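PDB 1ULZ: pyruvate carboxylase n-terminal domain from Aquifex aeolicus, which is a biotin carboxylase subunit of pyruvate carboxylase, a dimeric protein that joins a Rossmann-like N-terminal domain to an ATP-grasp domain. Local coordinates for residues 19-24 against 310-315; 27-32 against 45-50. The protein carries 1 engineered substitution. All blocks are in the same frame, centred on the assembly; numbering follows the deposited sequence.

Contact 1: residues 19-24 against 310-315; sequences RACKEL and WQIKIA
I312 of helix 307-315 reaches toward helix 11-24 and meets three of its side chains, A20, C21 and L24, with two different methyls. Its CD1 carries the contact at the A20 and C21 end: SG of C21 lies 3.7 Å from I312 CD1, while CB of A20 is a looser neighbour at 4.1 Å from the same methyl. The I312 side chain gets there because CG1 stands beside its backbone N (chi1 -57°) and CD1 continues in an extended line (chi2 165°), so the terminal methyl is carried across to the other helix. The second branch, CG2, serves L24: the two side chains run past each other in opposite senses, alongside rather than tip to tip, with L24 CD1 3.8 Å from I312 CG2. The other methyl of L24 goes to K313. That lysine sets off to one side, but its extended chain crosses L24 obliquely and brings CE within 3.6 Å of L24 CD2, so methylene rather than ammonium covers the leucine. L24 is thereby forked, one methyl on I312 and one on the lysine stem. All of this is apolar packing, and it buries a modest 200 Å². The short helix segments stay 10.4 Å apart at their axes and cross at -61°, a separation bridged by side chains alone. Beside the apolar patch, E23 OE1 forms salt bridges with K309 and with R401 of the second subunit, and K22 pairs with E407 of that subunit. The arrangement is an oblique helix-helix packing between domains, joining the first helix of the Rossmann-like biotin carboxylase N-terminal domain to a late helix of the ATP-grasp region.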
ATOM      1  N   ARG A  19      -2.243   9.720  11.700  1.00 18.03           N
ATOM      2  CA  ARG A  19      -1.909   8.301  11.626  1.00 18.24           C
ATOM      3  C   ARG A  19      -0.499   8.040  12.157  1.00 18.64           C
ATOM      4  O   ARG A  19      -0.272   7.077  12.891  1.00 18.39           O
ATOM      5  CB  ARG A  19      -2.019   7.777  10.186  1.00 16.39           C
ATOM      6  CG  ARG A  19      -1.671   6.295  10.077  1.00 17.69           C
ATOM      7  CD  ARG A  19      -1.988   5.712   8.716  1.00 16.66           C
ATOM      8  NE  ARG A  19      -3.393   5.861   8.360  1.00 18.33           N
ATOM      9  CZ  ARG A  19      -4.408   5.378   9.071  1.00 16.98           C
ATOM     10  NH1 ARG A  19      -4.183   4.708  10.193  1.00 17.13           N
ATOM     11  NH2 ARG A  19      -5.650   5.560   8.656  1.00 17.60           N
ATOM     12  N   ALA A  20       0.448   8.892  11.778  1.00 18.24           N
ATOM     13  CA  ALA A  20       1.823   8.739  12.245  1.00 19.45           C
ATOM     14  C   ALA A  20       1.831   8.775  13.775  1.00 18.83           C
ATOM     15  O   ALA A  20       2.441   7.920  14.417  1.00 19.99           O
ATOM     16  CB  ALA A  20       2.702   9.853  11.679  1.00 17.90           C
ATOM     17  N   CYS A  21       1.137   9.758  14.348  1.00 19.18           N
ATOM     18  CA  CYS A  21       1.044   9.897  15.800  1.00 18.55           C
ATOM     19  C   CYS A  21       0.421   8.667  16.465  1.00 19.07           C
ATOM     20  O   CYS A  21       0.937   8.171  17.464  1.00 19.56           O
ATOM     21  CB  CYS A  21       0.231  11.149  16.167  1.00 18.28           C
ATOM     22  SG  CYS A  21       1.064  12.727  15.813  1.00 21.52           S
ATOM     23  N   LYS A  22      -0.688   8.178  15.913  1.00 19.42           N
ATOM     24  CA  LYS A  22      -1.357   7.003  16.465  1.00 19.80           C
ATOM     25  C   LYS A  22      -0.402   5.817  16.476  1.00 21.22           C
ATOM     26  O   LYS A  22      -0.372   5.043  17.430  1.00 21.84           O
ATOM     27  CB  LYS A  22      -2.614   6.657  15.652  1.00 19.27           C
ATOM     28  CG  LYS A  22      -3.756   7.651  15.813  1.00 18.24           C
ATOM     29  CD  LYS A  22      -4.977   7.246  14.990  1.00 20.37           C
ATOM     30  CE  LYS A  22      -5.611   5.953  15.487  1.00 20.71           C
ATOM     31  NZ  LYS A  22      -6.315   6.122  16.786  1.00 18.97           N
ATOM     32  N   GLU A  23       0.382   5.679  15.413  1.00 20.83           N
ATOM     33  CA  GLU A  23       1.343   4.591  15.333  1.00 21.77           C
ATOM     34  C   GLU A  23       2.418   4.730  16.416  1.00 21.73           C
ATOM     35  O   GLU A  23       2.910   3.731  16.937  1.00 22.43           O
ATOM     36  CB  GLU A  23       1.963   4.537  13.932  1.00 20.23           C
ATOM     37  CG  GLU A  23       1.075   3.805  12.936  1.00 20.38           C
ATOM     38  CD  GLU A  23       1.534   3.921  11.489  1.00 22.78           C
ATOM     39  OE1 GLU A  23       2.724   4.211  11.241  1.00 21.49           O
ATOM     40  OE2 GLU A  23       0.692   3.702  10.593  1.00 20.50           O
ATOM     41  N   LEU A  24       2.764   5.966  16.769  1.00 21.35           N
ATOM     42  CA  LEU A  24       3.768   6.202  17.804  1.00 22.15           C
ATOM     43  C   LEU A  24       3.132   6.148  19.193  1.00 23.29           C
ATOM     44  O   LEU A  24       3.833   6.136  20.200  1.00 24.72           O
ATOM     45  CB  LEU A  24       4.449   7.565  17.607  1.00 20.69           C
ATOM     46  CG  LEU A  24       5.347   7.746  16.375  1.00 22.22           C
ATOM     47  CD1 LEU A  24       5.741   9.202  16.231  1.00 18.92           C
ATOM     48  CD2 LEU A  24       6.587   6.876  16.500  1.00 22.14           C
ATOM     49  N   TRP A 310       9.291  10.280  11.035  1.00 17.60           N
ATOM     50  CA  TRP A 310      10.623  10.759  11.384  1.00 18.43           C
ATOM     51  C   TRP A 310      10.608  12.234  11.793  1.00 17.85           C
ATOM     52  O   TRP A 310      11.403  12.652  12.631  1.00 19.05           O
ATOM     53  CB  TRP A 310      11.610  10.531  10.231  1.00 17.75           C
ATOM     54  CG  TRP A 310      12.344   9.222  10.344  1.00 18.88           C
ATOM     55  CD1 TRP A 310      12.291   8.172   9.475  1.00 19.00           C
ATOM     56  CD2 TRP A 310      13.228   8.823  11.402  1.00 19.58           C
ATOM     57  NE1 TRP A 310      13.087   7.143   9.924  1.00 17.92           N
ATOM     58  CE2 TRP A 310      13.673   7.517  11.104  1.00 19.35           C
ATOM     59  CE3 TRP A 310      13.684   9.441  12.573  1.00 20.39           C
ATOM     60  CZ2 TRP A 310      14.551   6.816  11.933  1.00 20.33           C
ATOM     61  CZ3 TRP A 310      14.558   8.742  13.398  1.00 21.73           C
ATOM     62  CH2 TRP A 310      14.982   7.444  13.071  1.00 20.50           C
ATOM     63  N   GLN A 311       9.702  13.014  11.203  1.00 17.13           N
ATOM     64  CA  GLN A 311       9.570  14.428  11.540  1.00 17.63           C
ATOM     65  C   GLN A 311       9.312  14.546  13.039  1.00 18.55           C
ATOM     66  O   GLN A 311       9.909  15.374  13.728  1.00 17.68           O
ATOM     67  CB  GLN A 311       8.379  15.066  10.805  1.00 15.95           C
ATOM     68  CG  GLN A 311       8.603  15.448   9.354  1.00 15.93           C
ATOM     69  CD  GLN A 311       7.425  16.234   8.784  1.00 20.00           C
ATOM     70  OE1 GLN A 311       6.338  15.687   8.584  1.00 18.46           O
ATOM     71  NE2 GLN A 311       7.634  17.528   8.535  1.00 18.32           N
ATOM     72  N   ILE A 312       8.408  13.707  13.532  1.00 19.03           N
ATOM     73  CA  ILE A 312       8.036  13.718  14.940  1.00 20.34           C
ATOM     74  C   ILE A 312       9.151  13.204  15.844  1.00 20.19           C
ATOM     75  O   ILE A 312       9.434  13.804  16.879  1.00 21.56           O
ATOM     76  CB  ILE A 312       6.747  12.905  15.171  1.00 19.43           C
ATOM     77  CG1 ILE A 312       5.620  13.485  14.297  1.00 20.43           C
ATOM     78  CG2 ILE A 312       6.345  12.976  16.632  1.00 18.95           C
ATOM     79  CD1 ILE A 312       4.413  12.588  14.143  1.00 18.59           C
ATOM     80  N   LYS A 313       9.786  12.104  15.452  1.00 20.31           N
ATOM     81  CA  LYS A 313      10.881  11.551  16.244  1.00 20.78           C
ATOM     82  C   LYS A 313      12.014  12.573  16.340  1.00 20.17           C
ATOM     83  O   LYS A 313      12.603  12.761  17.400  1.00 19.18           O
ATOM     84  CB  LYS A 313      11.402  10.258  15.608  1.00 20.48           C
ATOM     85  CG  LYS A 313      10.401   9.115  15.632  1.00 25.06           C
ATOM     86  CD  LYS A 313      10.972   7.832  15.044  1.00 26.67           C
ATOM     87  CE  LYS A 313       9.981   6.683  15.240  1.00 31.30           C
ATOM     88  NZ  LYS A 313      10.410   5.393  14.608  1.00 32.45           N
ATOM     89  N   ILE A 314      12.308  13.238  15.227  1.00 20.91           N
ATOM     90  CA  ILE A 314      13.375  14.232  15.201  1.00 21.12           C
ATOM     91  C   ILE A 314      13.037  15.431  16.078  1.00 21.71           C
ATOM     92  O   ILE A 314      13.883  15.917  16.828  1.00 20.83           O
ATOM     93  CB  ILE A 314      13.655  14.698  13.764  1.00 21.79           C
ATOM     94  CG1 ILE A 314      14.367  13.576  13.004  1.00 21.93           C
ATOM     95  CG2 ILE A 314      14.488  15.975  13.770  1.00 21.14           C
ATOM     96  CD1 ILE A 314      14.522  13.818  11.518  1.00 20.81           C
ATOM     97  N   ALA A 315      11.797  15.898  15.993  1.00 21.41           N
ATOM     98  CA  ALA A 315      11.363  17.030  16.801  1.00 21.14           C
ATOM     99  C   ALA A 315      11.453  16.655  18.283  1.00 20.91           C
ATOM    100  O   ALA A 315      11.654  17.513  19.138  1.00 21.40           O
ATOM    101  CB  ALA A 315       9.928  17.423  16.437  1.00 19.47           C
TER

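Contact 2: residues 27-32 against 45-50; sequences PTVAIY and ADEAYM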
ATOM      1  N   PRO A  27      -1.072  10.866  21.702  1.00 22.56           N
ATOM      2  CA  PRO A  27      -2.422  11.429  21.610  1.00 21.90           C
ATOM      3  C   PRO A  27      -2.401  12.652  20.705  1.00 22.15           C
ATOM      4  O   PRO A  27      -1.399  13.369  20.647  1.00 23.30           O
ATOM      5  CB  PRO A  27      -2.760  11.771  23.066  1.00 23.23           C
ATOM      6  CG  PRO A  27      -1.426  12.066  23.667  1.00 23.88           C
ATOM      7  CD  PRO A  27      -0.549  10.974  23.075  1.00 21.41           C
ATOM      8  N   THR A  28      -3.500  12.894  20.002  1.00 20.71           N
ATOM      9  CA  THR A  28      -3.558  14.025  19.089  1.00 21.37           C
ATOM     10  C   THR A  28      -4.689  14.995  19.363  1.00 21.91           C
ATOM     11  O   THR A  28      -5.696  14.645  19.988  1.00 22.28           O
ATOM     12  CB  THR A  28      -3.707  13.551  17.633  1.00 21.84           C
ATOM     13  OG1 THR A  28      -4.933  12.825  17.490  1.00 21.24           O
ATOM     14  CG2 THR A  28      -2.551  12.653  17.252  1.00 20.29           C
ATOM     15  N   VAL A  29      -4.508  16.222  18.883  1.00 20.58           N
ATOM     16  CA  VAL A  29      -5.506  17.273  19.030  1.00 20.09           C
ATOM     17  C   VAL A  29      -5.750  17.898  17.663  1.00 20.57           C
ATOM     18  O   VAL A  29      -4.811  18.334  16.986  1.00 19.64           O
ATOM     19  CB  VAL A  29      -5.050  18.392  19.997  1.00 20.63           C
ATOM     20  CG1 VAL A  29      -6.114  19.490  20.047  1.00 20.37           C
ATOM     21  CG2 VAL A  29      -4.820  17.827  21.392  1.00 19.12           C
ATOM     22  N   ALA A  30      -7.017  17.934  17.264  1.00 19.77           N
ATOM     23  CA  ALA A  30      -7.398  18.506  15.982  1.00 19.48           C
ATOM     24  C   ALA A  30      -8.127  19.837  16.148  1.00 19.32           C
ATOM     25  O   ALA A  30      -8.776  20.076  17.165  1.00 18.96           O
ATOM     26  CB  ALA A  30      -8.294  17.523  15.227  1.00 19.24           C
ATOM     27  N   ILE A  31      -7.992  20.704  15.153  1.00 19.25           N
ATOM     28  CA  ILE A  31      -8.700  21.979  15.142  1.00 19.48           C
ATOM     29  C   ILE A  31      -9.463  22.023  13.820  1.00 19.95           C
ATOM     30  O   ILE A  31      -9.078  21.361  12.851  1.00 19.51           O
ATOM     31  CB  ILE A  31      -7.748  23.211  15.228  1.00 19.89           C
ATOM     32  CG1 ILE A  31      -6.698  23.160  14.124  1.00 20.29           C
ATOM     33  CG2 ILE A  31      -7.086  23.266  16.589  1.00 20.36           C
ATOM     34  CD1 ILE A  31      -5.813  24.397  14.071  1.00 17.91           C
ATOM     35  N   TYR A  32     -10.548  22.788  13.781  1.00 19.54           N
ATOM     36  CA  TYR A  32     -11.344  22.887  12.568  1.00 20.68           C
ATOM     37  C   TYR A  32     -12.338  24.033  12.618  1.00 21.92           C
ATOM     38  O   TYR A  32     -12.619  24.586  13.687  1.00 21.83           O
ATOM     39  CB  TYR A  32     -12.125  21.592  12.335  1.00 18.66           C
ATOM     40  CG  TYR A  32     -13.082  21.249  13.454  1.00 18.68           C
ATOM     41  CD1 TYR A  32     -12.612  20.815  14.682  1.00 17.43           C
ATOM     42  CD2 TYR A  32     -14.457  21.344  13.276  1.00 19.96           C
ATOM     43  CE1 TYR A  32     -13.473  20.478  15.696  1.00 19.01           C
ATOM     44  CE2 TYR A  32     -15.336  21.009  14.290  1.00 18.06           C
ATOM     45  CZ  TYR A  32     -14.838  20.573  15.496  1.00 21.25           C
ATOM     46  OH  TYR A  32     -15.695  20.191  16.499  1.00 18.40           O
ATOM     47  N   ALA A  45      -9.017  12.294  15.409  1.00 21.55           N
ATOM     48  CA  ALA A  45      -8.244  12.815  16.535  1.00 22.89           C
ATOM     49  C   ALA A  45      -8.819  12.402  17.893  1.00 23.91           C
ATOM     50  O   ALA A  45     -10.011  12.101  18.007  1.00 25.00           O
ATOM     51  CB  ALA A  45      -8.159  14.331  16.447  1.00 22.23           C
ATOM     52  N   ASP A  46      -7.968  12.381  18.916  1.00 24.56           N
ATOM     53  CA  ASP A  46      -8.401  12.026  20.268  1.00 25.47           C
ATOM     54  C   ASP A  46      -9.183  13.193  20.873  1.00 25.07           C
ATOM     55  O   ASP A  46     -10.122  12.992  21.634  1.00 26.66           O
ATOM     56  CB  ASP A  46      -7.196  11.689  21.155  1.00 25.56           C
ATOM     57  CG  ASP A  46      -6.322  10.599  20.558  1.00 29.72           C
ATOM     58  OD1 ASP A  46      -5.184  10.905  20.148  1.00 29.72           O
ATOM     59  OD2 ASP A  46      -6.777   9.436  20.487  1.00 29.51           O
ATOM     60  N   GLU A  47      -8.771  14.409  20.523  1.00 24.89           N
ATOM     61  CA  GLU A  47      -9.405  15.653  20.969  1.00 25.09           C
ATOM     62  C   GLU A  47      -9.585  16.490  19.715  1.00 23.62           C
ATOM     63  O   GLU A  47      -8.749  16.436  18.818  1.00 24.32           O
ATOM     64  CB  GLU A  47      -8.495  16.452  21.907  1.00 24.35           C
ATOM     65  CG  GLU A  47      -8.420  15.987  23.328  1.00 26.92           C
ATOM     66  CD  GLU A  47      -7.492  16.862  24.152  1.00 25.78           C
ATOM     67  OE1 GLU A  47      -6.299  16.521  24.279  1.00 26.32           O
ATOM     68  OE2 GLU A  47      -7.957  17.904  24.658  1.00 24.87           O
ATOM     69  N   ALA A  48     -10.649  17.283  19.657  1.00 22.88           N
ATOM     70  CA  ALA A  48     -10.890  18.127  18.492  1.00 23.87           C
ATOM     71  C   ALA A  48     -11.642  19.391  18.904  1.00 23.53           C
ATOM     72  O   ALA A  48     -12.660  19.323  19.595  1.00 23.14           O
ATOM     73  CB  ALA A  48     -11.677  17.348  17.432  1.00 22.41           C
ATOM     74  N   TYR A  49     -11.140  20.544  18.478  1.00 22.54           N
ATOM     75  CA  TYR A  49     -11.772  21.803  18.836  1.00 23.57           C
ATOM     76  C   TYR A  49     -12.082  22.709  17.657  1.00 24.15           C
ATOM     77  O   TYR A  49     -11.239  22.943  16.792  1.00 23.69           O
ATOM     78  CB  TYR A  49     -10.903  22.569  19.839  1.00 22.61           C
ATOM     79  CG  TYR A  49     -10.606  21.797  21.102  1.00 23.48           C
ATOM     80  CD1 TYR A  49      -9.528  20.925  21.168  1.00 22.25           C
ATOM     81  CD2 TYR A  49     -11.429  21.912  22.219  1.00 23.46           C
ATOM     82  CE1 TYR A  49      -9.276  20.185  22.313  1.00 22.91           C
ATOM     83  CE2 TYR A  49     -11.187  21.178  23.367  1.00 23.83           C
ATOM     84  CZ  TYR A  49     -10.110  20.315  23.409  1.00 23.85           C
ATOM     85  OH  TYR A  49      -9.867  19.582  24.544  1.00 22.15           O
ATOM     86  N   MET A  50     -13.314  23.206  17.637  1.00 23.86           N
ATOM     87  CA  MET A  50     -13.779  24.112  16.603  1.00 25.74           C
ATOM     88  C   MET A  50     -13.330  25.506  17.029  1.00 25.38           C
ATOM     89  O   MET A  50     -13.729  25.990  18.087  1.00 26.24           O
ATOM     90  CB  MET A  50     -15.306  24.055  16.521  1.00 25.80           C
ATOM     91  CG  MET A  50     -15.934  25.020  15.532  1.00 27.55           C
ATOM     92  SD  MET A  50     -17.736  25.014  15.731  1.00 34.37           S
ATOM     93  CE  MET A  50     -17.907  26.219  17.014  1.00 31.41           C
TER
HETATM   94  O   HOH W   1      -5.358  14.433  22.898  1.00 25.25           O
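T28 and D46 make the shortest hydrogen bond between 27-32 and 45-50, two pieces of a parallel beta-alpha-beta unit: just before strand 47-50 begins, T28 N donates to D46 OD1 over 2.6 Å, nearly straight at 159° and on the anti lone pair of the carboxylate oxygen. D46 N returns a weak bond to T28 OG1. Regular parallel pairing follows. E47 N donates to T28 O, A30 N to E47 O at 2.8 Å, Y49 N to A30 O at 2.7 Å, and Y32 N to Y49 O, so A30 is gripped at both its N and its O, while A48, its bridge partner, approaches A30 O through CA at 3.2 Å. A water donates to both T28 O and E47 OE1. Outside the two segments, K4 forms a salt bridge with the same OE1.

The side chains split between the two faces. V29, E47, I31 and Y49 share one, where V29 CG1 sits at the edge of the Y49 ring, 3.9 Å from CD1, and I31 and Y49 both pack on L68 of helix 62-71. A30, A48, Y32 and M50 share the other; of these, A30, A48 and Y32 touch the connecting helix 40-44. There A30 CB and A45 CB are squeezed to 3.4 Å. With CG of Y32 placed between its own backbone N and carbonyl carbon (chi1 60°), the ring turns toward the neighbouring strand, and M50 CB lies over its face in a CH-pi contact, 4.0 Å from the ring centroid. On the V29 face, the hydroxyl OH of Y49 donates to the anti lone pair of E47 OE2 at 2.5 Å.

In the fold
The two contacts lie about 16 Å apart, centre to centre, on the same side of the chain's centre. Along the chain, helix 11-24 leads into strand 28-32, so contact 2 falls entirely between the two halves of contact 1, whose second segment comes 286 residues later. They also touch directly: C21 CB of contact 1 lies 3.3 Å from T28 CG2 of contact 2. Contact 2 is local, pairing the edge strand 47-50 with 28-32 in the five-stranded parallel sheet. Helix 11-24 thus packs on strand 28-32 and, through the long-range contact 1, also meets helix 307-315, connecting the Rossmann-like domain with the ATP-grasp region.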